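Local coordinates for enoyl-CoA hydratase/isomerase family protein (Mycobacterium tuberculosis, PDB 4FN7) that is a crotonase-family enzyme that probably hydrates the double bond of enoyl-CoA thioesters in lipid metabolism, at residues Y124-N129 with G173-I178; V5-K10 with A14-D19. All coordinates share one frame; numbering follows the deposited sequence.

Contact 1 (Y124-N129 with G173-I178); sequences YNIQAN and GFIDEI
I126 lays its branch methyl CG2 over one face of the F174 ring, and this CH-pi contact is the tight centre of the meeting between 124-129 and 173-178. The methyl stands 3.6 Å from the centroid of the F174 ring, only 14° off the ring normal, so it sits over the middle of the ring. The first torsion of I126 explains this placing: with chi1 at -54°, CG2 lies opposite the backbone N and faces the phenyl group. A beta-branched isoleucine suits the position because the branch at CB puts a methyl over the ring, and a flat phenylalanine gives that methyl a broad apolar surface. G173 comes just before, with a positive phi (95°) that glycine adopts easily; it is the C-prime residue of the Schellman motif ending helix 166-172, and F174, the next residue, has its CB pointing toward 124-129.

I126, F174 and I175 are buried, whereas Q127, D176 and E177 are partly exposed and take no part in the contact. Q127 points away from F174, and its NE2 hydrogen-bonds the carbonyl O of A161; D176 and E177 form salt bridges with R118 and R187, respectively. In the fold, strand 126-127 lies between strands 103-105 and 163-164; helix 107-112 packs on I126 through A109 and L112, the F164 ring meets that of F174, and I175 rests on A120 of strand 117-120.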
ATOM      1  N   TYR A 124     -15.006  -2.261  17.197  1.00 13.41           N
ATOM      2  CA  TYR A 124     -15.807  -2.705  16.057  1.00 11.92           C
ATOM      3  C   TYR A 124     -14.990  -3.502  15.048  1.00 11.25           C
ATOM      4  O   TYR A 124     -13.991  -3.027  14.502  1.00 12.47           O
ATOM      5  CB  TYR A 124     -16.523  -1.531  15.363  1.00 11.70           C
ATOM      6  CG  TYR A 124     -17.438  -0.720  16.260  1.00 11.41           C
ATOM      7  CD1 TYR A 124     -17.838  -1.201  17.501  1.00 12.39           C
ATOM      8  CD2 TYR A 124     -17.901   0.526  15.858  1.00 10.97           C
ATOM      9  CE1 TYR A 124     -18.669  -0.457  18.323  1.00 12.26           C
ATOM     10  CE2 TYR A 124     -18.730   1.281  16.669  1.00 12.92           C
ATOM     11  CZ  TYR A 124     -19.111   0.787  17.902  1.00 11.76           C
ATOM     12  OH  TYR A 124     -19.939   1.537  18.714  1.00 13.65           O
ATOM     13  N   ASN A 125     -15.442  -4.723  14.800  1.00 11.09           N
ATOM     14  CA  ASN A 125     -14.766  -5.624  13.886  1.00 11.09           C
ATOM     15  C   ASN A 125     -15.115  -5.346  12.438  1.00 10.37           C
ATOM     16  O   ASN A 125     -16.268  -5.086  12.103  1.00 11.76           O
ATOM     17  CB  ASN A 125     -15.121  -7.065  14.226  1.00 13.12           C
ATOM     18  CG  ASN A 125     -14.510  -7.520  15.522  1.00 18.62           C
ATOM     19  OD1 ASN A 125     -13.473  -7.024  15.946  1.00 24.02           O
ATOM     20  ND2 ASN A 125     -15.138  -8.490  16.147  1.00 25.18           N
ATOM     21  N   ILE A 126     -14.102  -5.413  11.586  1.00 10.98           N
ATOM     22  CA  ILE A 126     -14.277  -5.229  10.156  1.00 10.41           C
ATOM     23  C   ILE A 126     -13.615  -6.424   9.480  1.00 10.36           C
ATOM     24  O   ILE A 126     -12.452  -6.747   9.762  1.00 10.27           O
ATOM     25  CB  ILE A 126     -13.645  -3.912   9.687  1.00 10.56           C
ATOM     26  CG1 ILE A 126     -14.197  -2.750  10.530  1.00 13.16           C
ATOM     27  CG2 ILE A 126     -13.920  -3.694   8.206  1.00 11.63           C
ATOM     28  CD1 ILE A 126     -13.381  -1.497  10.467  1.00 15.70           C
ATOM     29  N   GLN A 127     -14.362  -7.114   8.627  1.00 10.10           N
ATOM     30  CA  GLN A 127     -13.911  -8.411   8.140  1.00 10.91           C
ATOM     31  C   GLN A 127     -14.633  -8.805   6.867  1.00  9.71           C
ATOM     32  O   GLN A 127     -15.857  -8.713   6.787  1.00 11.37           O
ATOM     33  CB  GLN A 127     -14.178  -9.485   9.199  1.00 11.03           C
ATOM     34  CG  GLN A 127     -13.671 -10.873   8.821  1.00 11.77           C
ATOM     35  CD  GLN A 127     -14.306 -11.981   9.643  1.00 12.19           C
ATOM     36  OE1 GLN A 127     -15.338 -11.784  10.285  1.00 13.25           O
ATOM     37  NE2 GLN A 127     -13.696 -13.161   9.616  1.00 13.38           N
ATOM     38  N   ALA A 128     -13.865  -9.245   5.872  1.00  9.18           N
ATOM     39  CA  ALA A 128     -14.434  -9.980   4.749  1.00  9.32           C
ATOM     40  C   ALA A 128     -14.398 -11.455   5.151  1.00  9.46           C
ATOM     41  O   ALA A 128     -13.355 -12.102   5.039  1.00 11.06           O
ATOM     42  CB  ALA A 128     -13.625  -9.745   3.475  1.00 10.54           C
ATOM     43  N   ASN A 129     -15.517 -11.975   5.647  1.00  9.86           N
ATOM     44  CA  ASN A 129     -15.543 -13.328   6.195  1.00 10.47           C
ATOM     45  C   ASN A 129     -15.854 -14.407   5.161  1.00 10.90           C
ATOM     46  O   ASN A 129     -16.020 -15.575   5.521  1.00 11.26           O
ATOM     47  CB  ASN A 129     -16.544 -13.412   7.355  1.00 12.07           C
ATOM     48  CG  ASN A 129     -17.984 -13.374   6.888  1.00 11.72           C
ATOM     49  OD1 ASN A 129     -18.294 -12.763   5.866  1.00 12.32           O
ATOM     50  ND2 ASN A 129     -18.878 -14.017   7.641  1.00 13.53           N
ATOM     51  N   GLY A 173      -5.923   0.108   6.848  1.00  9.66           N
ATOM     52  CA  GLY A 173      -6.665   0.899   5.883  1.00  9.25           C
ATOM     53  C   GLY A 173      -8.129   0.511   5.745  1.00  9.23           C
ATOM     54  O   GLY A 173      -8.758   0.828   4.737  1.00  9.84           O
ATOM     55  N   PHE A 174      -8.678  -0.173   6.747  1.00  9.87           N
ATOM     56  CA  PHE A 174     -10.118  -0.443   6.787  1.00 10.59           C
ATOM     57  C   PHE A 174     -10.920   0.703   7.421  1.00  9.76           C
ATOM     58  O   PHE A 174     -12.135   0.774   7.258  1.00 12.92           O
ATOM     59  CB  PHE A 174     -10.414  -1.752   7.525  1.00 10.60           C
ATOM     60  CG  PHE A 174     -10.829  -2.896   6.627  1.00  9.84           C
ATOM     61  CD1 PHE A 174     -11.676  -2.698   5.546  1.00 10.33           C
ATOM     62  CD2 PHE A 174     -10.376  -4.180   6.882  1.00 11.12           C
ATOM     63  CE1 PHE A 174     -12.061  -3.768   4.737  1.00 10.34           C
ATOM     64  CE2 PHE A 174     -10.763  -5.246   6.082  1.00 10.65           C
ATOM     65  CZ  PHE A 174     -11.607  -5.042   5.017  1.00 10.39           C
ATOM     66  N   ILE A 175     -10.240   1.580   8.157  1.00  9.19           N
ATOM     67  CA  ILE A 175     -10.872   2.780   8.704  0.62  9.46           C
ATOM     68  C   ILE A 175      -9.843   3.891   8.759  1.00  9.71           C
ATOM     69  O   ILE A 175      -8.641   3.639   8.650  1.00 11.04           O
ATOM     70  CB  ILE A 175     -11.444   2.583  10.120  0.62 10.81           C
ATOM     71  CG1 ILE A 175     -10.337   2.214  11.109  0.62  9.18           C
ATOM     72  CG2 ILE A 175     -12.542   1.552  10.120  0.62  9.60           C
ATOM     73  CD1 ILE A 175     -10.798   2.226  12.533  0.62 10.96           C
ATOM     74  N   ASP A 176     -10.315   5.133   8.891  1.00  9.23           N
ATOM     75  CA  ASP A 176      -9.420   6.294   8.908  1.00  9.64           C
ATOM     76  C   ASP A 176      -9.308   6.962  10.270  1.00 11.63           C
ATOM     77  O   ASP A 176      -8.363   7.711  10.519  1.00 12.60           O
ATOM     78  CB  ASP A 176      -9.872   7.344   7.895  1.00 10.22           C
ATOM     79  CG  ASP A 176     -10.042   6.769   6.524  1.00 10.06           C
ATOM     80  OD1 ASP A 176      -9.018   6.402   5.905  1.00  9.88           O
ATOM     81  OD2 ASP A 176     -11.199   6.674   6.078  1.00  9.61           O
ATOM     82  N   GLU A 177     -10.280   6.716  11.139  1.00  9.83           N
ATOM     83  CA  GLU A 177     -10.311   7.402  12.421  1.00 10.06           C
ATOM     84  C   GLU A 177     -11.033   6.564  13.459  1.00 10.91           C
ATOM     85  O   GLU A 177     -12.046   5.929  13.167  1.00 12.04           O
ATOM     86  CB  GLU A 177     -10.997   8.775  12.292  1.00 11.31           C
ATOM     87  CG  GLU A 177     -11.121   9.529  13.617  1.00 12.62           C
ATOM     88  CD  GLU A 177     -11.720  10.929  13.474  1.00 16.98           C
ATOM     89  OE1 GLU A 177     -12.014  11.362  12.339  1.00 16.98           O
ATOM     90  OE2 GLU A 177     -11.899  11.601  14.515  1.00 20.38           O
ATOM     91  N   ILE A 178     -10.503   6.581  14.677  1.00 11.25           N
ATOM     92  CA  ILE A 178     -11.146   5.917  15.801  0.54 12.39           C
ATOM     93  C   ILE A 178     -11.751   6.961  16.738  1.00 11.90           C
ATOM     94  O   ILE A 178     -11.116   7.973  17.044  1.00 15.42           O
ATOM     95  CB  ILE A 178     -10.139   5.040  16.577  0.54 13.30           C
ATOM     96  CG1 ILE A 178      -9.439   4.072  15.620  0.54 13.11           C
ATOM     97  CG2 ILE A 178     -10.837   4.286  17.702  0.54 14.57           C
ATOM     98  CD1 ILE A 178      -8.262   3.340  16.241  0.54 13.85           C
TER

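Contact 2 (V5-K10 with A14-D19); sequences VSYTRK and AVISMD
The carbonyl oxygen of V15 is gripped twice, by T8 N across the strands and by a water that donates to it. T8 N lies 3.0 Å from V15 O, in a somewhat bent bond (148° at the hydrogen). The water also hydrogen-bonds the hydroxyls of S6 and T8, its oxygen 2.8 Å from S6 OG and the same from T8 OG1. Both hydroxyls rise from the same face of the sheet; chi1 of S6 (67°) sets OG between the backbone N and carbonyl carbon, where it also lies 3.4 Å from S17 CB. Small hydroxyl residues thus suit this partly exposed face, and S17 OG turns to T52 of the next strand.

Strands 5-10 and 13-18 form the N-terminal beta hairpin at the edge of the six-stranded sheet of the crotonase fold. S6 with S17 and T8 with V15 are its hydrogen-bonded pairs, alternating with the non-hydrogen-bonded pairs V5-M18, Y7-I16 and R9-A14. The V15 N to T8 O bond is short and nearly straight, 2.8 Å and 176°.

On the other face lie V5, Y7, A14, I16 and M18, largely apolar, with R9 at the exposed end. V5 CG1 meets I16 CG2 at 3.6 Å. Helix 28-44 packs on V5 through M30, A33 and A37 and on Y7 through N40. The Y7 ring stretches along the hairpin, its edge near I16 CG1 and its CE1 3.5 Å from A14 CB; the small methyl of alanine fits beside the ring, whose hydroxyl bonds D44. Back on the hydroxyl face, the extended K10 chain runs over V15, CE 3.7 Å from V15 CG2, and carries its ammonium group to a salt bridge with E189 of helix 184-195.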
ATOM      1  N   VAL A   5     -34.039   2.436   5.931  1.00 11.84           N
ATOM      2  CA  VAL A   5     -33.127   3.565   5.804  1.00 12.73           C
ATOM      3  C   VAL A   5     -33.842   4.876   6.083  1.00 13.20           C
ATOM      4  O   VAL A   5     -34.936   5.116   5.578  1.00 16.85           O
ATOM      5  CB  VAL A   5     -32.513   3.637   4.397  1.00 13.27           C
ATOM      6  CG1 VAL A   5     -31.649   4.884   4.256  1.00 15.56           C
ATOM      7  CG2 VAL A   5     -31.699   2.394   4.112  1.00 13.66           C
ATOM      8  N   SER A   6     -33.227   5.727   6.893  1.00 11.84           N
ATOM      9  CA  SER A   6     -33.755   7.070   7.093  1.00 14.01           C
ATOM     10  C   SER A   6     -32.857   8.085   6.403  1.00 12.79           C
ATOM     11  O   SER A   6     -31.640   7.896   6.309  1.00 13.58           O
ATOM     12  CB  SER A   6     -33.878   7.398   8.577  1.00 16.79           C
ATOM     13  OG  SER A   6     -32.605   7.485   9.182  1.00 19.45           O
ATOM     14  N   TYR A   7     -33.475   9.154   5.915  1.00 12.64           N
ATOM     15  CA  TYR A   7     -32.772  10.252   5.264  1.00 11.91           C
ATOM     16  C   TYR A   7     -33.126  11.549   5.969  1.00 12.15           C
ATOM     17  O   TYR A   7     -34.301  11.876   6.111  1.00 13.55           O
ATOM     18  CB  TYR A   7     -33.167  10.348   3.793  1.00 12.62           C
ATOM     19  CG  TYR A   7     -32.607  11.576   3.121  1.00 11.83           C
ATOM     20  CD1 TYR A   7     -31.325  11.571   2.602  1.00 11.57           C
ATOM     21  CD2 TYR A   7     -33.357  12.742   3.007  1.00 11.73           C
ATOM     22  CE1 TYR A   7     -30.798  12.690   1.995  1.00 12.31           C
ATOM     23  CE2 TYR A   7     -32.834  13.868   2.398  1.00 12.66           C
ATOM     24  CZ  TYR A   7     -31.552  13.831   1.890  1.00 11.64           C
ATOM     25  OH  TYR A   7     -31.004  14.932   1.281  1.00 13.28           O
ATOM     26  N   THR A   8     -32.106  12.290   6.388  1.00 13.16           N
ATOM     27  CA  THR A   8     -32.301  13.550   7.089  1.00 15.51           C
ATOM     28  C   THR A   8     -31.294  14.567   6.589  1.00 15.06           C
ATOM     29  O   THR A   8     -30.088  14.348   6.668  1.00 15.98           O
ATOM     30  CB  THR A   8     -32.106  13.372   8.602  1.00 19.82           C
ATOM     31  OG1 THR A   8     -32.865  12.244   9.053  1.00 22.58           O
ATOM     32  CG2 THR A   8     -32.551  14.620   9.348  1.00 23.40           C
ATOM     33  N   ARG A   9     -31.786  15.678   6.064  1.00 17.42           N
ATOM     34  CA  ARG A   9     -30.895  16.764   5.691  1.00 19.91           C
ATOM     35  C   ARG A   9     -30.673  17.680   6.889  1.00 22.79           C
ATOM     36  O   ARG A   9     -31.627  18.129   7.525  1.00 26.06           O
ATOM     37  CB  ARG A   9     -31.441  17.553   4.497  1.00 23.18           C
ATOM     38  CG  ARG A   9     -30.545  18.723   4.098  1.00 28.11           C
ATOM     39  CD  ARG A   9     -30.873  19.276   2.718  1.00 32.63           C
ATOM     40  NE  ARG A   9     -32.236  19.786   2.624  1.00 34.92           N
ATOM     41  CZ  ARG A   9     -32.679  20.561   1.639  1.00 35.96           C
ATOM     42  NH1 ARG A   9     -31.861  20.927   0.661  1.00 38.35           N
ATOM     43  NH2 ARG A   9     -33.938  20.978   1.632  1.00 34.28           N
ATOM     44  N   LYS A  10     -29.407  17.931   7.206  1.00 21.55           N
ATOM     45  CA  LYS A  10     -29.033  18.855   8.270  1.00 23.73           C
ATOM     46  C   LYS A  10     -28.041  19.854   7.702  1.00 22.63           C
ATOM     47  O   LYS A  10     -26.870  19.526   7.503  1.00 24.80           O
ATOM     48  CB  LYS A  10     -28.367  18.115   9.431  1.00 27.41           C
ATOM     49  CG  LYS A  10     -29.112  16.901   9.949  1.00 30.41           C
ATOM     50  CD  LYS A  10     -28.298  16.231  11.046  1.00 33.65           C
ATOM     51  CE  LYS A  10     -28.947  14.953  11.538  1.00 36.09           C
ATOM     52  NZ  LYS A  10     -28.106  14.292  12.572  1.00 38.97           N
ATOM     53  N   ALA A  14     -26.315  15.510   4.446  1.00 13.00           N
ATOM     54  CA  ALA A  14     -27.409  14.560   4.570  1.00 13.59           C
ATOM     55  C   ALA A  14     -26.913  13.394   5.409  1.00 11.79           C
ATOM     56  O   ALA A  14     -25.784  12.931   5.226  1.00 14.51           O
ATOM     57  CB  ALA A  14     -27.862  14.075   3.203  1.00 16.59           C
ATOM     58  N   VAL A  15     -27.741  12.943   6.345  1.00 10.73           N
ATOM     59  CA  VAL A  15     -27.433  11.769   7.150  1.00 11.58           C
ATOM     60  C   VAL A  15     -28.354  10.636   6.737  1.00 10.84           C
ATOM     61  O   VAL A  15     -29.578  10.756   6.802  1.00 11.82           O
ATOM     62  CB  VAL A  15     -27.589  12.046   8.653  1.00 12.84           C
ATOM     63  CG1 VAL A  15     -27.186  10.818   9.462  1.00 14.22           C
ATOM     64  CG2 VAL A  15     -26.750  13.255   9.048  1.00 15.11           C
ATOM     65  N   ILE A  16     -27.744   9.542   6.296  1.00 10.36           N
ATOM     66  CA  ILE A  16     -28.452   8.364   5.830  1.00 10.52           C
ATOM     67  C   ILE A  16     -28.142   7.248   6.820  1.00 10.65           C
ATOM     68  O   ILE A  16     -26.984   6.875   7.003  1.00 12.76           O
ATOM     69  CB  ILE A  16     -27.968   7.987   4.412  1.00 10.72           C
ATOM     70  CG1 ILE A  16     -28.307   9.110   3.417  1.00 12.58           C
ATOM     71  CG2 ILE A  16     -28.531   6.642   3.967  1.00 12.59           C
ATOM     72  CD1 ILE A  16     -27.787   8.857   2.000  1.00 15.39           C
ATOM     73  N   SER A  17     -29.168   6.745   7.493  1.00 10.78           N
ATOM     74  CA  SER A  17     -28.961   5.772   8.558  1.00 11.85           C
ATOM     75  C   SER A  17     -29.650   4.457   8.257  1.00 10.97           C
ATOM     76  O   SER A  17     -30.854   4.421   7.983  1.00 12.29           O
ATOM     77  CB  SER A  17     -29.473   6.322   9.889  1.00 14.26           C
ATOM     78  OG  SER A  17     -28.615   7.336  10.371  1.00 16.28           O
ATOM     79  N   MET A  18     -28.871   3.378   8.319  1.00 10.97           N
ATOM     80  CA  MET A  18     -29.395   2.034   8.143  1.00 11.24           C
ATOM     81  C   MET A  18     -29.842   1.468   9.480  1.00 10.71           C
ATOM     82  O   MET A  18     -29.065   1.426  10.439  1.00 10.89           O
ATOM     83  CB  MET A  18     -28.316   1.118   7.561  1.00 12.06           C
ATOM     84  CG  MET A  18     -27.870   1.470   6.152  1.00 13.08           C
ATOM     85  SD  MET A  18     -26.613   0.324   5.543  1.00 13.25           S
ATOM     86  CE  MET A  18     -25.214   0.789   6.564  1.00 12.95           C
ATOM     87  N   ASP A  19     -31.095   1.034   9.549  1.00 12.15           N
ATOM     88  CA  ASP A  19     -31.555   0.263  10.693  1.00 11.68           C
ATOM     89  C   ASP A  19     -32.748  -0.583  10.304  1.00 12.17           C
ATOM     90  O   ASP A  19     -33.880  -0.109  10.327  1.00 13.19           O
ATOM     91  CB  ASP A  19     -31.926   1.170  11.867  1.00 12.34           C
ATOM     92  CG  ASP A  19     -32.369   0.384  13.081  1.00 14.28           C
ATOM     93  OD1 ASP A  19     -32.242  -0.860  13.064  1.00 14.22           O
ATOM     94  OD2 ASP A  19     -32.837   0.997  14.056  1.00 19.46           O
TER
HETATM   95  O   HOH W   1     -31.234   9.924   8.869  1.00 16.00           O

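Overall arrangement
Contact 2 comes first along the chain and contact 1 much later, their centres 22 Å apart and their nearest atoms about 12 Å apart, so they do not touch. They reach opposite edges of the six-stranded sheet, as counted within the chain: 5-10 is its outermost strand on one side, and strand 177-178 on the other. Strands 13-18, 48-52, 96-100 and 117-120 span the distance between. Contact 1 packs a residue of a second, three-stranded sheet, I126, on the loop leading from helix 166-172 into strand 177-178. Contact 2 thus builds one edge of the larger sheet directly, whereas contact 1 lies just ahead of the opposite edge strand.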